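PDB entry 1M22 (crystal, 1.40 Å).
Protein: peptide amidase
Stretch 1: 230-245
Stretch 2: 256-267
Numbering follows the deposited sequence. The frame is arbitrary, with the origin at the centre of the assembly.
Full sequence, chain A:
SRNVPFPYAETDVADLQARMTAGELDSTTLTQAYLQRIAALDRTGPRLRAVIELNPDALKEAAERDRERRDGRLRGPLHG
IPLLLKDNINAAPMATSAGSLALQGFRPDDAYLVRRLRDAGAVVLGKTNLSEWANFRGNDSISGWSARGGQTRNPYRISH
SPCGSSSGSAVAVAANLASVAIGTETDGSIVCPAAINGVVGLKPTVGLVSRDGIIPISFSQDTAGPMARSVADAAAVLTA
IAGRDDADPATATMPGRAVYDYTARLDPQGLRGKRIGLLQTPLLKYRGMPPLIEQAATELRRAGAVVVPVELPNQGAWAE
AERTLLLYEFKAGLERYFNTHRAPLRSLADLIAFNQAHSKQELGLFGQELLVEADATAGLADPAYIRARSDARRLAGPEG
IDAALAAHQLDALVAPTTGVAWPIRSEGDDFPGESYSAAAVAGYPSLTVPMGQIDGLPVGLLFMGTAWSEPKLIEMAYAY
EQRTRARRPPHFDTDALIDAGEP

Stretch 1, residues 230-245: SVADAAAVLTAIAGRD
Stretch 2, residues 256-267: GRAVYDYTARLD

An alanine-rich helix packs against an irregular segment that leads into a short 3-10 turn, a mainly apolar contact pinned by one hydrogen bond and burying 567 Å² over both sides. Stretch 1 is helical from Val231 to Ile241; Ser230 caps it, its OG (chi1 p) accepting from Asp233 N at 3.2 Å, and Ala242 leaves helical angles at phi/psi -69/140. After Gly256 at phi/psi 48/52, residues Arg257 to Asp261 run broadly extended into the 3-10 segment 262-265 (phi -66 to -91, psi -18 to 6). The chains run in opposite senses: CA atoms pair Ala235 with Tyr262 at 5.3 Å, Thr239 with Asp261 at 5.6 Å and Gly243 with Arg257 at 7.9 Å. Ala235, its CB pointing toward the turn, meets Tyr262 at the closest CA pairing, CB to CB 4.1 Å. Tyr262 (chi1 m, chi2 -80°) points toward the helix; Leu238 (t, p) lays CD2 over its ring face, 3.7 Å from the centroid and 4° off the normal, a CH-pi contact, while Ala242 CB sits at the ring edge, 4.3 Å from Tyr262 CE2. Thr239 (m) links the backbones: OG1 donates to Ala235 O at 2.9 Å and accepts from Tyr262 N at 3.0 Å (142°). Asp261 OD1 steadies the turn, accepting from Thr263 N at 3.0 Å and Thr263 OG1 at 2.6 Å; Thr263 (p) sets CG2 3.9 Å from Ala236 CA. Beyond it, Leu266 (m, t) covers the helix start, CD1 3.6 Å from Ala232 CB and CD2 4.1 Å from Val231 CG1. At the other end Arg257 (t, t, m, chi4 -84°) lays a guanidinium face against Gly243 C and Arg244 N. Its NH1 lies 3.2 Å from Gly243 N, but both are donors and no hydrogen bond forms. Gly243, at phi/psi 162/153, would jam a CB against the preceding carbonyl.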

# COMPACT_ATOMS: atom_id res chain seq x y z
N SER A 230 3.66 -0.05 12.45
CA SER A 230 2.92 -0.90 13.39
C SER A 230 1.48 -1.10 12.96
O SER A 230 0.92 -0.29 12.21
CB SER A 230 2.93 -0.28 14.78
OG SER A 230 2.13 0.89 14.81
N VAL A 231 0.87 -2.17 13.44
CA VAL A 231 -0.52 -2.47 13.14
C VAL A 231 -1.43 -1.39 13.72
O VAL A 231 -2.41 -1.01 13.10
CB VAL A 231 -0.91 -3.86 13.68
CG1 VAL A 231 -2.41 -4.11 13.46
CG2 VAL A 231 -0.09 -4.95 12.99
N ALA A 232 -1.10 -0.90 14.91
CA ALA A 232 -1.91 0.14 15.54
C ALA A 232 -1.96 1.40 14.66
O ALA A 232 -3.01 2.02 14.51
CB ALA A 232 -1.35 0.48 16.92
N ASP A 233 -0.81 1.77 14.09
CA ASP A 233 -0.76 2.94 13.22
C ASP A 233 -1.59 2.71 11.96
O ASP A 233 -2.31 3.60 11.51
CB ASP A 233 0.70 3.25 12.83
CG ASP A 233 1.49 3.88 13.96
OD1 ASP A 233 0.96 4.01 15.08
OD2 ASP A 233 2.66 4.26 13.71
N ALA A 234 -1.49 1.51 11.40
CA ALA A 234 -2.26 1.20 10.20
C ALA A 234 -3.75 1.27 10.49
O ALA A 234 -4.53 1.75 9.66
CB ALA A 234 -1.89 -0.19 9.69
N ALA A 235 -4.15 0.78 11.66
CA ALA A 235 -5.56 0.79 12.06
C ALA A 235 -6.07 2.22 12.22
O ALA A 235 -7.21 2.52 11.87
CB ALA A 235 -5.74 0.01 13.37
N ALA A 236 -5.23 3.10 12.75
CA ALA A 236 -5.62 4.50 12.93
C ALA A 236 -5.87 5.14 11.57
O ALA A 236 -6.84 5.87 11.38
CB ALA A 236 -4.54 5.26 13.68
N VAL A 237 -4.99 4.87 10.61
CA VAL A 237 -5.16 5.43 9.28
C VAL A 237 -6.41 4.88 8.59
O VAL A 237 -7.16 5.63 7.98
CB VAL A 237 -3.91 5.15 8.41
CG1 VAL A 237 -4.16 5.61 6.98
CG2 VAL A 237 -2.71 5.89 8.98
N LEU A 238 -6.63 3.57 8.70
CA LEU A 238 -7.80 2.96 8.07
C LEU A 238 -9.08 3.59 8.62
O LEU A 238 -10.03 3.84 7.88
CB LEU A 238 -7.82 1.45 8.30
CG LEU A 238 -8.86 0.68 7.47
CD1 LEU A 238 -8.49 0.77 5.99
CD2 LEU A 238 -8.91 -0.77 7.90
N THR A 239 -9.10 3.85 9.92
CA THR A 239 -10.27 4.45 10.56
C THR A 239 -10.61 5.80 9.92
O THR A 239 -11.78 6.15 9.76
CB THR A 239 -10.02 4.65 12.07
OG1 THR A 239 -9.81 3.37 12.69
CG2 THR A 239 -11.20 5.34 12.73
N ALA A 240 -9.58 6.55 9.55
CA ALA A 240 -9.79 7.87 8.95
C ALA A 240 -10.16 7.86 7.47
O ALA A 240 -10.94 8.70 7.02
CB ALA A 240 -8.55 8.73 9.17
N ILE A 241 -9.62 6.91 6.70
CA ILE A 241 -9.90 6.89 5.27
C ILE A 241 -11.09 6.05 4.81
O ILE A 241 -11.60 6.26 3.71
CB ILE A 241 -8.65 6.46 4.45
CG1 ILE A 241 -8.25 5.02 4.78
CG2 ILE A 241 -7.49 7.41 4.74
CD1 ILE A 241 -7.07 4.51 3.95
N ALA A 242 -11.54 5.12 5.64
CA ALA A 242 -12.69 4.29 5.26
C ALA A 242 -13.96 5.13 5.22
O ALA A 242 -14.17 5.99 6.08
CB ALA A 242 -12.86 3.13 6.23
N GLY A 243 -14.81 4.88 4.23
CA GLY A 243 -16.05 5.62 4.14
C GLY A 243 -16.71 5.58 2.78
O GLY A 243 -16.04 5.40 1.76
N ARG A 244 -18.02 5.74 2.76
CA ARG A 244 -18.79 5.73 1.52
C ARG A 244 -18.59 7.04 0.76
O ARG A 244 -18.55 8.12 1.35
CB ARG A 244 -20.27 5.53 1.83
CG ARG A 244 -21.14 5.35 0.59
CD ARG A 244 -22.58 5.02 0.98
NE ARG A 244 -23.41 4.75 -0.19
CZ ARG A 244 -24.69 4.39 -0.14
NH1 ARG A 244 -25.29 4.26 1.03
NH2 ARG A 244 -25.36 4.16 -1.26
N ASP A 245 -18.47 6.93 -0.56
CA ASP A 245 -18.28 8.08 -1.43
C ASP A 245 -19.15 7.88 -2.67
O ASP A 245 -18.99 6.90 -3.39
CB ASP A 245 -16.80 8.19 -1.82
CG ASP A 245 -16.52 9.31 -2.82
OD1 ASP A 245 -17.40 10.17 -3.04
OD2 ASP A 245 -15.40 9.33 -3.37
N GLY A 256 -23.61 -3.13 6.03
CA GLY A 256 -23.58 -2.54 7.35
C GLY A 256 -22.38 -1.67 7.68
O GLY A 256 -21.72 -1.88 8.70
N ARG A 257 -22.09 -0.69 6.82
CA ARG A 257 -20.96 0.20 7.08
C ARG A 257 -21.35 1.13 8.22
O ARG A 257 -22.49 1.58 8.31
CB ARG A 257 -20.63 1.04 5.84
CG ARG A 257 -19.44 1.97 6.03
CD ARG A 257 -19.38 3.03 4.94
NE ARG A 257 -19.11 2.47 3.62
CZ ARG A 257 -17.90 2.19 3.14
NH1 ARG A 257 -16.82 2.41 3.89
NH2 ARG A 257 -17.77 1.70 1.92
N ALA A 258 -20.40 1.42 9.09
CA ALA A 258 -20.65 2.31 10.22
C ALA A 258 -19.38 3.06 10.56
O ALA A 258 -18.31 2.75 10.04
CB ALA A 258 -21.12 1.50 11.42
N VAL A 259 -19.50 4.07 11.42
CA VAL A 259 -18.34 4.83 11.85
C VAL A 259 -17.58 3.88 12.77
O VAL A 259 -17.77 3.89 13.99
CB VAL A 259 -18.76 6.09 12.64
CG1 VAL A 259 -17.53 6.88 13.05
CG2 VAL A 259 -19.69 6.95 11.79
N TYR A 260 -16.73 3.06 12.16
CA TYR A 260 -15.97 2.06 12.90
C TYR A 260 -14.55 2.45 13.28
O TYR A 260 -13.76 2.89 12.44
CB TYR A 260 -15.92 0.77 12.07
CG TYR A 260 -15.57 -0.46 12.86
CD1 TYR A 260 -16.54 -1.11 13.63
CD2 TYR A 260 -14.28 -0.98 12.84
CE1 TYR A 260 -16.23 -2.26 14.35
CE2 TYR A 260 -13.96 -2.13 13.57
CZ TYR A 260 -14.93 -2.76 14.32
OH TYR A 260 -14.62 -3.90 15.02
N ASP A 261 -14.24 2.28 14.56
CA ASP A 261 -12.91 2.58 15.08
C ASP A 261 -12.10 1.29 15.06
O ASP A 261 -12.25 0.44 15.94
CB ASP A 261 -13.02 3.13 16.50
CG ASP A 261 -11.67 3.37 17.15
OD1 ASP A 261 -10.65 3.37 16.43
OD2 ASP A 261 -11.63 3.57 18.38
N TYR A 262 -11.25 1.13 14.05
CA TYR A 262 -10.45 -0.08 13.94
C TYR A 262 -9.43 -0.23 15.06
O TYR A 262 -8.93 -1.33 15.29
CB TYR A 262 -9.76 -0.13 12.57
CG TYR A 262 -10.73 -0.33 11.43
CD1 TYR A 262 -11.23 -1.61 11.12
CD2 TYR A 262 -11.18 0.75 10.67
CE1 TYR A 262 -12.15 -1.79 10.09
CE2 TYR A 262 -12.10 0.58 9.65
CZ TYR A 262 -12.58 -0.69 9.36
OH TYR A 262 -13.50 -0.85 8.34
N THR A 263 -9.12 0.85 15.77
CA THR A 263 -8.15 0.74 16.87
C THR A 263 -8.77 -0.03 18.04
O THR A 263 -8.05 -0.48 18.94
CB THR A 263 -7.64 2.12 17.36
OG1 THR A 263 -8.70 2.83 18.01
CG2 THR A 263 -7.11 2.93 16.19
N ALA A 264 -10.09 -0.18 18.03
CA ALA A 264 -10.77 -0.93 19.08
C ALA A 264 -10.47 -2.42 18.90
O ALA A 264 -10.66 -3.22 19.82
CB ALA A 264 -12.28 -0.70 19.00
N ARG A 265 -9.99 -2.79 17.72
CA ARG A 265 -9.67 -4.18 17.42
C ARG A 265 -8.22 -4.54 17.74
O ARG A 265 -7.76 -5.65 17.43
CB ARG A 265 -9.96 -4.47 15.94
CG ARG A 265 -11.44 -4.43 15.57
CD ARG A 265 -12.16 -5.72 15.97
NE ARG A 265 -12.26 -5.89 17.42
CZ ARG A 265 -13.02 -5.14 18.21
NH1 ARG A 265 -13.75 -4.15 17.70
NH2 ARG A 265 -13.05 -5.37 19.52
N LEU A 266 -7.49 -3.62 18.36
CA LEU A 266 -6.10 -3.87 18.73
C LEU A 266 -6.14 -4.66 20.05
O LEU A 266 -5.84 -4.15 21.13
CB LEU A 266 -5.35 -2.55 18.89
CG LEU A 266 -5.30 -1.70 17.61
CD1 LEU A 266 -4.67 -0.35 17.92
CD2 LEU A 266 -4.52 -2.43 16.52
N ASP A 267 -6.52 -5.93 19.92
CA ASP A 267 -6.66 -6.84 21.05
C ASP A 267 -5.47 -7.79 21.16
O ASP A 267 -5.26 -8.62 20.28
CB ASP A 267 -7.95 -7.65 20.86
CG ASP A 267 -8.31 -8.49 22.06
OD1 ASP A 267 -7.45 -8.68 22.95
OD2 ASP A 267 -9.46 -8.96 22.12